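Local coordinates for epimerase domain-containing protein (Bacillus cereus HuA2-4, PDB 6ZLK) that interconverts UDP-glucuronic acid and UDP-galacturonic acid as an NAD-dependent 4-epimerase, at residues T212-Y217 and Q279-I284; R175-Y180 and V239-G244; I218-R223 and P295-S300. All coordinates share one frame; numbering follows the deposited sequence.

Contact 1. Residues T212-Y217 and Q279-I284. With UGB ((2S,3R,4S,5R,6R)-6-[[[(2R,3S,4R,5R)-5-(2,4-dioxopyrimidin-1-yl)-3,4-dihydroxy-oxolan-2-yl]methoxy-hydroxy-phosphoryl]oxy-hydroxy-phosphoryl]oxy-3,4,5-trihydroxy-oxane-2-carboxylic acid), chain G.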
loop_
_atom_site.group_PDB
_atom_site.type_symbol
_atom_site.label_atom_id
_atom_site.label_comp_id
_atom_site.label_asym_id
_atom_site.label_seq_id
_atom_site.Cartn_x
_atom_site.Cartn_y
_atom_site.Cartn_z
ATOM N N THR A 212 -25.214 -0.547 -4.053
ATOM C CA THR A 212 -25.606 -1.375 -2.884
ATOM C C THR A 212 -24.387 -1.519 -1.996
ATOM O O THR A 212 -23.226 -1.459 -2.446
ATOM C CB THR A 212 -26.173 -2.744 -3.270
ATOM O OG1 THR A 212 -25.176 -3.508 -3.953
ATOM C CG2 THR A 212 -27.381 -2.615 -4.156
ATOM N N ARG A 213 -24.681 -1.722 -0.740
ATOM C CA ARG A 213 -23.649 -2.023 0.243
ATOM C C ARG A 213 -24.148 -3.129 1.171
ATOM O O ARG A 213 -25.366 -3.275 1.415
ATOM C CB ARG A 213 -23.327 -0.825 1.152
ATOM C CG ARG A 213 -22.738 0.386 0.453
ATOM C CD ARG A 213 -21.343 0.077 -0.055
ATOM N NE ARG A 213 -20.684 1.225 -0.714
ATOM C CZ ARG A 213 -20.621 1.431 -2.035
ATOM N NH1 ARG A 213 -21.245 0.631 -2.883
ATOM N NH2 ARG A 213 -19.871 2.428 -2.517
ATOM N N ASP A 214 -23.180 -3.833 1.690
ATOM C CA ASP A 214 -23.385 -4.813 2.781
ATOM C C ASP A 214 -23.312 -4.062 4.103
ATOM O O ASP A 214 -22.340 -4.187 4.842
ATOM C CB ASP A 214 -22.273 -5.845 2.718
ATOM C CG ASP A 214 -22.645 -7.050 3.536
ATOM O OD1 ASP A 214 -23.572 -6.920 4.387
ATOM O OD2 ASP A 214 -22.075 -8.129 3.226
ATOM N N PHE A 215 -24.353 -3.341 4.399
ATOM C CA PHE A 215 -24.372 -2.469 5.577
ATOM C C PHE A 215 -24.342 -3.324 6.834
ATOM O O PHE A 215 -25.103 -4.292 6.970
ATOM C CB PHE A 215 -25.664 -1.692 5.556
ATOM C CG PHE A 215 -25.742 -0.678 4.447
ATOM C CD1 PHE A 215 -24.896 0.420 4.420
ATOM C CD2 PHE A 215 -26.652 -0.854 3.416
ATOM C CE1 PHE A 215 -24.979 1.367 3.407
ATOM C CE2 PHE A 215 -26.741 0.093 2.395
ATOM C CZ PHE A 215 -25.909 1.200 2.400
ATOM N N THR A 216 -23.449 -2.977 7.732
ATOM C CA THR A 216 -23.195 -3.732 8.971
ATOM C C THR A 216 -23.659 -2.871 10.146
ATOM O O THR A 216 -23.055 -1.867 10.448
ATOM C CB THR A 216 -21.752 -4.193 9.135
ATOM O OG1 THR A 216 -21.321 -4.833 7.920
ATOM C CG2 THR A 216 -21.619 -5.095 10.345
ATOM N N TYR A 217 -24.667 -3.332 10.868
ATOM C CA TYR A 217 -25.128 -2.585 12.050
ATOM C C TYR A 217 -24.020 -2.632 13.097
ATOM O O TYR A 217 -23.322 -3.644 13.311
ATOM C CB TYR A 217 -26.416 -3.166 12.648
ATOM C CG TYR A 217 -26.909 -2.294 13.766
ATOM C CD1 TYR A 217 -27.398 -1.023 13.462
ATOM C CD2 TYR A 217 -26.993 -2.745 15.070
ATOM C CE1 TYR A 217 -27.819 -0.164 14.466
ATOM C CE2 TYR A 217 -27.433 -1.906 16.079
ATOM C CZ TYR A 217 -27.910 -0.652 15.758
ATOM O OH TYR A 217 -28.297 0.202 16.757
ATOM N N GLN A 279 -21.121 -1.849 -5.906
ATOM C CA GLN A 279 -21.653 -2.885 -5.002
ATOM C C GLN A 279 -20.559 -3.308 -4.022
ATOM O O GLN A 279 -19.390 -3.495 -4.447
ATOM C CB GLN A 279 -22.057 -4.102 -5.846
ATOM C CG GLN A 279 -22.359 -5.350 -5.041
ATOM C CD GLN A 279 -22.771 -6.474 -5.961
ATOM O OE1 GLN A 279 -22.021 -7.422 -6.205
ATOM N NE2 GLN A 279 -23.946 -6.312 -6.567
ATOM N N THR A 280 -20.930 -3.562 -2.770
ATOM C CA THR A 280 -20.138 -4.359 -1.812
ATOM C C THR A 280 -21.072 -5.459 -1.309
ATOM O O THR A 280 -22.257 -5.232 -1.078
ATOM C CB THR A 280 -19.493 -3.536 -0.701
ATOM O OG1 THR A 280 -20.470 -3.125 0.255
ATOM C CG2 THR A 280 -18.695 -2.358 -1.196
ATOM N N TRP A 281 -20.505 -6.634 -1.130
ATOM C CA TRP A 281 -21.247 -7.825 -0.687
ATOM C C TRP A 281 -20.226 -8.778 -0.071
ATOM O O TRP A 281 -19.349 -9.177 -0.819
ATOM C CB TRP A 281 -21.993 -8.406 -1.884
ATOM C CG TRP A 281 -22.867 -9.580 -1.566
ATOM C CD1 TRP A 281 -23.182 -10.102 -0.349
ATOM C CD2 TRP A 281 -23.496 -10.424 -2.544
ATOM N NE1 TRP A 281 -23.972 -11.217 -0.502
ATOM C CE2 TRP A 281 -24.177 -11.432 -1.838
ATOM C CE3 TRP A 281 -23.531 -10.414 -3.943
ATOM C CZ2 TRP A 281 -24.912 -12.420 -2.502
ATOM C CZ3 TRP A 281 -24.243 -11.398 -4.597
ATOM C CH2 TRP A 281 -24.906 -12.395 -3.877
ATOM N N ALA A 282 -20.229 -8.939 1.245
ATOM C CA ALA A 282 -19.251 -9.807 1.929
ATOM C C ALA A 282 -19.721 -11.259 1.864
ATOM O O ALA A 282 -20.878 -11.555 2.138
ATOM C CB ALA A 282 -19.075 -9.390 3.356
ATOM N N ASP A 283 -18.782 -12.167 1.628
ATOM C CA ASP A 283 -18.929 -13.561 2.063
ATOM C C ASP A 283 -18.430 -13.569 3.517
ATOM O O ASP A 283 -17.198 -13.330 3.755
ATOM C CB ASP A 283 -18.048 -14.461 1.203
ATOM C CG ASP A 283 -18.205 -15.933 1.499
ATOM O OD1 ASP A 283 -18.673 -16.270 2.595
ATOM O OD2 ASP A 283 -17.857 -16.741 0.589
ATOM N N ILE A 284 -19.333 -13.797 4.451
ATOM C CA ILE A 284 -18.988 -13.813 5.891
ATOM C C ILE A 284 -18.909 -15.265 6.378
ATOM O O ILE A 284 -18.979 -15.475 7.561
ATOM C CB ILE A 284 -19.983 -12.952 6.681
ATOM C CG1 ILE A 284 -21.439 -13.374 6.448
ATOM C CG2 ILE A 284 -19.753 -11.482 6.362
ATOM C CD1 ILE A 284 -22.443 -12.709 7.378
HETATM N N1 UGB G . -23.737 8.326 -0.529
HETATM C C2 UGB G . -24.812 9.028 -1.047
HETATM O O2 UGB G . -25.514 8.608 -1.959
HETATM N N3 UGB G . -25.041 10.230 -0.440
HETATM C C4 UGB G . -24.318 10.799 0.589
HETATM O O4 UGB G . -24.649 11.905 1.014
HETATM C C5 UGB G . -23.208 10.016 1.053
HETATM C C6 UGB G . -22.964 8.832 0.483
HETATM P PA UGB G . -21.110 5.527 3.107
HETATM P PB UGB G . -19.019 3.788 2.048
HETATM O "O'P" UGB G . -15.313 5.570 5.267
HETATM O "O'Q" UGB G . -14.902 4.055 6.657
HETATM C "C1'" UGB G . -16.652 2.781 2.464
HETATM O O1A UGB G . -22.275 5.104 3.929
HETATM O O1B UGB G . -18.231 4.983 1.622
HETATM C C1D UGB G . -23.460 7.003 -1.094
HETATM C "C2'" UGB G . -16.340 1.309 2.637
HETATM O "O2'" UGB G . -17.289 0.540 1.894
HETATM O O2A UGB G . -20.390 6.789 3.412
HETATM O O2B UGB G . -19.717 2.949 1.043
HETATM C C2D UGB G . -21.969 6.787 -1.314
HETATM O O2D UGB G . -21.622 7.392 -2.544
HETATM C "C3'" UGB G . -16.397 0.976 4.112
HETATM O "O3'" UGB G . -16.070 -0.407 4.300
HETATM O O3A UGB G . -20.060 4.322 3.138
HETATM O O3B UGB G . -18.011 2.879 2.888
HETATM C C3D UGB G . -21.891 5.258 -1.273
HETATM O O3D UGB G . -22.193 4.709 -2.546
HETATM C "C4'" UGB G . -15.490 1.938 4.884
HETATM O "O4'" UGB G . -14.143 1.882 4.399
HETATM C C4D UGB G . -22.973 4.872 -0.253
HETATM O O4D UGB G . -23.852 6.021 -0.161
HETATM C "C5'" UGB G . -16.010 3.361 4.667
HETATM O "O5'" UGB G . -15.826 3.619 3.273
HETATM C C5D UGB G . -22.474 4.510 1.120
HETATM O O5D UGB G . -21.559 5.532 1.566
HETATM C "C6'" UGB G . -15.348 4.404 5.584
HETATM O O HOH W 1 -25.587 -4.358 -6.394
#

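Contact 2. Residues R175-Y180 and V239-G244. With UGA (uridine-5'-diphosphate-glucuronic acid), chain F.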
loop_
_atom_site.group_PDB
_atom_site.type_symbol
_atom_site.label_atom_id
_atom_site.label_comp_id
_atom_site.label_asym_id
_atom_site.label_seq_id
_atom_site.Cartn_x
_atom_site.Cartn_y
_atom_site.Cartn_z
ATOM N N ARG A 175 -11.923 -7.105 8.076
ATOM C CA ARG A 175 -12.418 -6.176 7.036
ATOM C C ARG A 175 -13.884 -5.879 7.290
ATOM O O ARG A 175 -14.778 -6.708 6.981
ATOM C CB ARG A 175 -12.257 -6.771 5.631
ATOM C CG ARG A 175 -10.807 -6.880 5.225
ATOM C CD ARG A 175 -10.697 -7.620 3.910
ATOM N NE ARG A 175 -9.314 -7.581 3.465
ATOM C CZ ARG A 175 -8.822 -8.322 2.470
ATOM N NH1 ARG A 175 -9.582 -9.163 1.814
ATOM N NH2 ARG A 175 -7.555 -8.245 2.134
ATOM N N TYR A 176 -14.150 -4.712 7.834
ATOM C CA TYR A 176 -15.547 -4.235 7.985
ATOM C C TYR A 176 -16.156 -3.781 6.660
ATOM O O TYR A 176 -15.507 -3.176 5.827
ATOM C CB TYR A 176 -15.522 -3.024 8.913
ATOM C CG TYR A 176 -15.148 -3.232 10.361
ATOM C CD1 TYR A 176 -15.032 -4.470 10.987
ATOM C CD2 TYR A 176 -14.842 -2.116 11.122
ATOM C CE1 TYR A 176 -14.717 -4.585 12.322
ATOM C CE2 TYR A 176 -14.467 -2.223 12.450
ATOM C CZ TYR A 176 -14.450 -3.450 13.076
ATOM O OH TYR A 176 -14.115 -3.529 14.410
ATOM N N PHE A 177 -17.453 -4.021 6.525
ATOM C CA PHE A 177 -18.319 -3.505 5.445
ATOM C C PHE A 177 -19.318 -2.489 6.010
ATOM O O PHE A 177 -20.171 -2.772 6.911
ATOM C CB PHE A 177 -19.060 -4.656 4.791
ATOM C CG PHE A 177 -18.195 -5.596 3.981
ATOM C CD1 PHE A 177 -17.146 -6.311 4.532
ATOM C CD2 PHE A 177 -18.432 -5.695 2.625
ATOM C CE1 PHE A 177 -16.353 -7.101 3.719
ATOM C CE2 PHE A 177 -17.657 -6.515 1.809
ATOM C CZ PHE A 177 -16.597 -7.202 2.361
ATOM N N THR A 178 -19.238 -1.306 5.464
ATOM C CA THR A 178 -20.077 -0.112 5.703
ATOM C C THR A 178 -20.844 -0.237 7.016
ATOM O O THR A 178 -22.021 -0.583 7.018
ATOM C CB THR A 178 -20.970 0.201 4.498
ATOM O OG1 THR A 178 -20.134 0.154 3.326
ATOM C CG2 THR A 178 -21.567 1.582 4.690
ATOM N N VAL A 179 -20.241 0.292 8.067
ATOM C CA VAL A 179 -20.882 0.162 9.396
ATOM C C VAL A 179 -21.842 1.337 9.598
ATOM O O VAL A 179 -21.525 2.473 9.237
ATOM C CB VAL A 179 -19.800 0.080 10.483
ATOM C CG1 VAL A 179 -20.396 -0.068 11.863
ATOM C CG2 VAL A 179 -18.832 -1.054 10.154
ATOM N N TYR A 180 -23.000 1.078 10.210
ATOM C CA TYR A 180 -23.965 2.163 10.458
ATOM C C TYR A 180 -24.552 1.971 11.851
ATOM O O TYR A 180 -24.353 0.936 12.517
ATOM C CB TYR A 180 -24.992 2.202 9.346
ATOM C CG TYR A 180 -26.041 1.142 9.507
ATOM C CD1 TYR A 180 -25.805 -0.167 9.141
ATOM C CD2 TYR A 180 -27.272 1.445 10.047
ATOM C CE1 TYR A 180 -26.780 -1.149 9.307
ATOM C CE2 TYR A 180 -28.250 0.491 10.226
ATOM C CZ TYR A 180 -28.024 -0.807 9.837
ATOM O OH TYR A 180 -29.016 -1.700 10.110
ATOM N N VAL A 239 -7.327 -13.147 7.621
ATOM C CA VAL A 239 -8.173 -11.996 7.217
ATOM C C VAL A 239 -9.623 -12.458 7.268
ATOM O O VAL A 239 -9.950 -13.498 6.671
ATOM C CB VAL A 239 -7.797 -11.492 5.826
ATOM C CG1 VAL A 239 -8.689 -10.340 5.388
ATOM C CG2 VAL A 239 -6.320 -11.101 5.803
ATOM N N ILE A 240 -10.495 -11.691 7.909
ATOM C CA ILE A 240 -11.896 -12.082 8.169
ATOM C C ILE A 240 -12.811 -10.913 7.791
ATOM O O ILE A 240 -12.682 -9.853 8.445
ATOM C CB ILE A 240 -12.106 -12.491 9.644
ATOM C CG1 ILE A 240 -11.074 -13.546 10.090
ATOM C CG2 ILE A 240 -13.545 -12.930 9.828
ATOM C CD1 ILE A 240 -11.211 -13.964 11.562
ATOM N N ASN A 241 -13.684 -11.112 6.829
ATOM C CA ASN A 241 -14.781 -10.145 6.520
ATOM C C ASN A 241 -15.805 -10.117 7.666
ATOM O O ASN A 241 -16.256 -11.190 8.177
ATOM C CB ASN A 241 -15.560 -10.510 5.284
ATOM C CG ASN A 241 -14.743 -10.447 4.015
ATOM O OD1 ASN A 241 -13.823 -9.670 3.893
ATOM N ND2 ASN A 241 -15.110 -11.286 3.057
ATOM N N ILE A 242 -16.212 -8.919 8.070
ATOM C CA ILE A 242 -17.313 -8.685 9.031
ATOM C C ILE A 242 -18.363 -7.846 8.291
ATOM O O ILE A 242 -18.090 -6.654 8.021
ATOM C CB ILE A 242 -16.802 -7.957 10.291
ATOM C CG1 ILE A 242 -15.657 -8.724 10.975
ATOM C CG2 ILE A 242 -17.940 -7.656 11.255
ATOM C CD1 ILE A 242 -16.067 -10.075 11.487
ATOM N N GLY A 243 -19.461 -8.470 7.884
ATOM C CA GLY A 243 -20.531 -7.872 7.094
ATOM C C GLY A 243 -21.870 -8.022 7.752
ATOM O O GLY A 243 -21.963 -8.601 8.846
ATOM N N GLY A 244 -22.857 -7.445 7.097
ATOM C CA GLY A 244 -24.137 -7.214 7.734
ATOM C C GLY A 244 -25.153 -8.266 7.429
ATOM O O GLY A 244 -24.914 -9.205 6.616
HETATM C "C1'" UGA F . -17.847 3.333 4.595
HETATM C "C2'" UGA F . -16.916 4.129 5.498
HETATM O "O2'" UGA F . -17.096 5.507 5.192
HETATM C "C3'" UGA F . -15.464 3.763 5.307
HETATM O "O3'" UGA F . -14.728 4.376 6.368
HETATM C "C4'" UGA F . -15.246 2.259 5.314
HETATM O "O4'" UGA F . -13.886 1.991 4.951
HETATM C "C5'" UGA F . -16.205 1.584 4.320
HETATM O "O5'" UGA F . -17.551 1.949 4.636
HETATM C "C6'" UGA F . -16.154 0.048 4.247
HETATM O "O'P" UGA F . -15.097 -0.533 4.338
HETATM O "O'Q" UGA F . -17.166 -0.565 4.040
HETATM P PB UGA F . -18.957 3.751 2.252
HETATM O O1B UGA F . -19.355 2.376 1.921
HETATM O O2B UGA F . -18.577 4.725 1.193
HETATM O O3B UGA F . -17.750 3.888 3.300
HETATM O O3A UGA F . -20.130 4.341 3.159
HETATM P PA UGA F . -21.129 5.585 3.116
HETATM O O1A UGA F . -20.335 6.808 3.257
HETATM O O2A UGA F . -22.207 5.282 4.073
HETATM O O5D UGA F . -21.696 5.519 1.608
HETATM C C5D UGA F . -22.481 4.449 1.120
HETATM C C4D UGA F . -23.047 4.858 -0.207
HETATM O O4D UGA F . -23.839 6.063 -0.069
HETATM C C3D UGA F . -22.003 5.162 -1.286
HETATM O O3D UGA F . -22.420 4.392 -2.416
HETATM C C2D UGA F . -22.111 6.670 -1.525
HETATM O O2D UGA F . -22.091 6.962 -2.912
HETATM C C1D UGA F . -23.535 6.988 -1.090
HETATM N N1 UGA F . -23.727 8.342 -0.550
HETATM C C6 UGA F . -22.974 8.813 0.489
HETATM C C2 UGA F . -24.808 9.052 -1.056
HETATM O O2 UGA F . -25.493 8.666 -1.996
HETATM N N3 UGA F . -25.046 10.231 -0.426
HETATM C C4 UGA F . -24.334 10.771 0.619
HETATM O O4 UGA F . -24.671 11.875 1.040
HETATM C C5 UGA F . -23.215 9.989 1.076
#

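Contact 3. Residues I218-R223 and P295-S300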
loop_
_atom_site.group_PDB
_atom_site.type_symbol
_atom_site.label_atom_id
_atom_site.label_comp_id
_atom_site.label_asym_id
_atom_site.label_seq_id
_atom_site.Cartn_x
_atom_site.Cartn_y
_atom_site.Cartn_z
ATOM N N ILE A 218 -23.826 -1.503 13.769
ATOM C CA ILE A 218 -22.701 -1.328 14.703
ATOM C C ILE A 218 -22.668 -2.450 15.748
ATOM O O ILE A 218 -21.574 -2.944 16.041
ATOM C CB ILE A 218 -22.769 0.063 15.339
ATOM C CG1 ILE A 218 -21.605 0.289 16.295
ATOM C CG2 ILE A 218 -24.114 0.308 16.039
ATOM C CD1 ILE A 218 -20.204 0.207 15.711
ATOM N N ASP A 219 -23.804 -2.843 16.344
ATOM C CA ASP A 219 -23.787 -3.931 17.361
ATOM C C ASP A 219 -23.337 -5.260 16.737
ATOM O O ASP A 219 -22.638 -6.024 17.503
ATOM C CB ASP A 219 -25.115 -4.115 18.062
ATOM C CG ASP A 219 -25.544 -2.934 18.896
ATOM O OD1 ASP A 219 -24.726 -2.028 19.123
ATOM O OD2 ASP A 219 -26.726 -2.955 19.321
ATOM N N ASP A 220 -23.623 -5.506 15.475
ATOM C CA ASP A 220 -23.126 -6.723 14.793
ATOM C C ASP A 220 -21.609 -6.637 14.671
ATOM O O ASP A 220 -20.899 -7.597 14.992
ATOM C CB ASP A 220 -23.886 -6.956 13.501
ATOM C CG ASP A 220 -25.293 -7.525 13.694
ATOM O OD1 ASP A 220 -25.437 -8.386 14.634
ATOM O OD2 ASP A 220 -26.203 -7.185 12.890
ATOM N N CYS A 221 -21.157 -5.520 14.099
ATOM C CA CYS A 221 -19.730 -5.215 13.942
ATOM C C CYS A 221 -19.001 -5.479 15.276
ATOM O O CYS A 221 -17.965 -6.154 15.327
ATOM C CB CYS A 221 -19.596 -3.765 13.504
ATOM S SG CYS A 221 -17.877 -3.195 13.560
ATOM N N ILE A 222 -19.486 -4.915 16.368
ATOM C CA ILE A 222 -18.797 -5.002 17.672
ATOM C C ILE A 222 -18.851 -6.459 18.197
ATOM O O ILE A 222 -17.808 -6.922 18.682
ATOM C CB ILE A 222 -19.397 -3.996 18.662
ATOM C CG1 ILE A 222 -19.143 -2.571 18.181
ATOM C CG2 ILE A 222 -18.923 -4.241 20.095
ATOM C CD1 ILE A 222 -17.710 -2.197 17.965
ATOM N N ARG A 223 -19.951 -7.188 18.006
ATOM C CA ARG A 223 -19.997 -8.618 18.425
ATOM C C ARG A 223 -18.958 -9.424 17.644
ATOM O O ARG A 223 -18.224 -10.221 18.274
ATOM C CB ARG A 223 -21.383 -9.239 18.203
ATOM C CG ARG A 223 -22.326 -8.885 19.326
ATOM C CD ARG A 223 -23.661 -9.604 19.188
ATOM N NE ARG A 223 -24.519 -9.042 18.155
ATOM C CZ ARG A 223 -25.434 -8.094 18.367
ATOM N NH1 ARG A 223 -25.603 -7.568 19.583
ATOM N NH2 ARG A 223 -26.167 -7.648 17.362
ATOM N N PRO A 295 -24.656 -11.962 11.870
ATOM C CA PRO A 295 -25.282 -10.662 12.109
ATOM C C PRO A 295 -26.767 -10.901 12.332
ATOM O O PRO A 295 -27.334 -11.715 11.635
ATOM C CB PRO A 295 -24.947 -9.845 10.852
ATOM C CG PRO A 295 -24.808 -10.902 9.779
ATOM C CD PRO A 295 -24.212 -12.121 10.479
ATOM N N THR A 296 -27.343 -10.241 13.319
ATOM C CA THR A 296 -28.752 -10.449 13.736
ATOM C C THR A 296 -29.599 -9.195 13.571
ATOM O O THR A 296 -30.836 -9.296 13.693
ATOM C CB THR A 296 -28.787 -10.974 15.174
ATOM O OG1 THR A 296 -28.198 -9.997 16.030
ATOM C CG2 THR A 296 -28.080 -12.305 15.254
ATOM N N VAL A 297 -29.025 -8.032 13.274
ATOM C CA VAL A 297 -29.869 -6.815 13.298
ATOM C C VAL A 297 -30.327 -6.490 11.875
ATOM O O VAL A 297 -29.464 -6.242 11.014
ATOM C CB VAL A 297 -29.114 -5.639 13.931
ATOM C CG1 VAL A 297 -29.957 -4.374 13.888
ATOM C CG2 VAL A 297 -28.673 -5.982 15.344
ATOM N N SER A 298 -31.642 -6.419 11.651
ATOM C CA SER A 298 -32.221 -6.075 10.344
ATOM C C SER A 298 -31.992 -4.595 10.074
ATOM O O SER A 298 -31.845 -3.803 11.012
ATOM C CB SER A 298 -33.717 -6.367 10.282
ATOM O OG SER A 298 -34.389 -5.504 11.189
ATOM N N LEU A 299 -31.999 -4.237 8.819
ATOM C CA LEU A 299 -31.935 -2.818 8.431
ATOM C C LEU A 299 -33.066 -2.019 9.057
ATOM O O LEU A 299 -32.759 -0.928 9.502
ATOM C CB LEU A 299 -32.005 -2.699 6.912
ATOM C CG LEU A 299 -30.667 -2.898 6.238
ATOM C CD1 LEU A 299 -30.877 -3.018 4.727
ATOM C CD2 LEU A 299 -29.721 -1.750 6.589
ATOM N N SER A 300 -34.293 -2.532 9.129
ATOM C CA SER A 300 -35.394 -1.693 9.675
ATOM C C SER A 300 -35.093 -1.408 11.148
ATOM O O SER A 300 -35.186 -0.239 11.574
ATOM C CB SER A 300 -36.782 -2.269 9.462
ATOM O OG SER A 300 -36.865 -3.564 9.977
#

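Contact 1. Residues T212-Y217 and Q279-I284
Arg213 and Thr280 meet side chain to side chain beside the bound UDP-sugar. Arg213 CB lies over the centre of the Phe215 ring. The chain bends at CG (chi2 -68°), which turns the rest of it toward the ligand and Gln279-Ile284. CD then touches Thr280 OG1 at 3.3 Å. NE gives a nearly straight hydrogen bond of 2.6 Å to UGB O2B, a diphosphate oxygen that sits at the guanidinium edge, in its plane. UGB O3D lies above one face, toward its rim and 3.3 Å from Arg213 NH2; Thr280 CG2 lies on the opposite side. NH1 turns back to Thr212 O at 2.9 Å, and also bonds Pro277 O. The group is thus fixed in rotation by its own strand and by the loop. This is the UDP-sugar pocket of an extended short-chain dehydrogenase/reductase fold, where the arginine meets the diphosphate and the loop after strand 267-270 packs against it. Thr212 O has a second donor, Thr280 N, at 3.1 Å; the two come from opposite faces of the carbonyl plane. Thr280 OG1 accepts Asp214 N at 3.1 Å. Asp214 is the centre of an inverse gamma turn, and its OD2 takes Ala282 N at 2.8 Å on the anti lone pair. Thr212 and Gln279 lie side by side. A water bridges them, 2.6 Å from Thr212 OG1 and accepting from Gln279 NE2.

Contact 2. Residues R175-Y180 and V239-G244
Arg175-Tyr176 pairs in parallel with Asn241-Ile242, through Arg175 N to Ile240 O (2.9 Å), Ile242 N to Arg175 O (2.9 Å) and Phe177 N to Ile242 O (3.1 Å). These strands belong to the central sheet of the Rossmann-type fold. On one face, Val239 CG1 sits over the guanidinium of Arg175, off its centre and 3.4 Å from NE. The arginine chain is extended to NE, and its charged end forms a salt bridge with Glu157. Asn241 shares this face. Its OD1 meets the rim of the Phe177 ring in the ring plane, 3.6 Å from CE1, with the amide plane turned 78° from the ring. That oxygen accepts a hydrogen bond from Tyr130 OH. Tyr176 and Ile242 run side by side on the other face, and Ile242 CB lies at the tyrosine ring edge, 4.0 Å from CD1. Beyond the paired residues the strand breaks. In the UDP-glucuronic acid form, Thr178 N hydrogen-bonds UGA O'Q, a carboxylate oxygen, at 2.6 Å; in the UGB pose Thr178 OG1 bonds UGB O2'. Val179 N, where the strand resumes, bonds NAD O7N. The N-H at the break orients the UGA carboxylate, consistent with setting the sugar's position beside NAD.

Contact 3. Residues I218-R223 and P295-S300
Asp220 leaves helix 218-230 toward Pro295-Val297. Its CG stands anti to the carbonyl carbon (chi1 -76°), which carries the carboxylate across to two successive N-H groups. Thr296 N bonds OD1 at 3.0 Å, on the syn side but tilted from the carboxylate plane. Val297 N bonds OD2 at 3.0 Å and uses the syn lone pair. Each oxygen therefore holds one backbone N-H, and the pair of bonds fixes the rotation of the group. Pro295 packs beside it, with CB 3.6 Å from Asp220 OD2. Arg223, one helical turn on, comes to the same carboxylate from another direction. Its NH2 forms a salt bridge of 2.9 Å with Asp220 OD1. The bond lies in the guanidinium plane but enters from above the carboxylate plane, 57° out of it. Arg223 NH2 and Thr296 N thus approach OD1 from opposite faces. Val297 CG2 touches the guanidinium edge, 3.6 Å from NH2, and the two side chains cross at about a right angle. Asp219 O lies over the centre of one guanidinium face. The contact joins the start of helix 218-230 to the loop before helix 299-313, whose N-cap is Ser298. Two backbone donors and one arginine supply Asp220 with three bonds, and together they would probably keep this buried carboxylate ionised.

How the contacts relate
Contacts 1 and 2 share one sheet, in which strands 212-217 and 171-180 are neighbours, and their centres are 7 Å apart. Thr216 OG1 lies 2.6 Å from Phe177 O, and Asp214 OD1 lies 2.9 Å from Gly244 N, both probable hydrogen bonds. Both contacts reach the UDP-sugar: contact 1 binds the diphosphate, and contact 2 the carboxylate of UGA, and NAD. Contact 3 is further off, with the Asp220 side chain about 12 Å from NAD. It still joins the others. Tyr180 O is 2.8 Å from Ile218 N, and Tyr217 CD2 packs on Val297 CG1 at 3.6 Å. Strand 212-217 runs directly into helix 218-230, connecting contact 1 to contact 3.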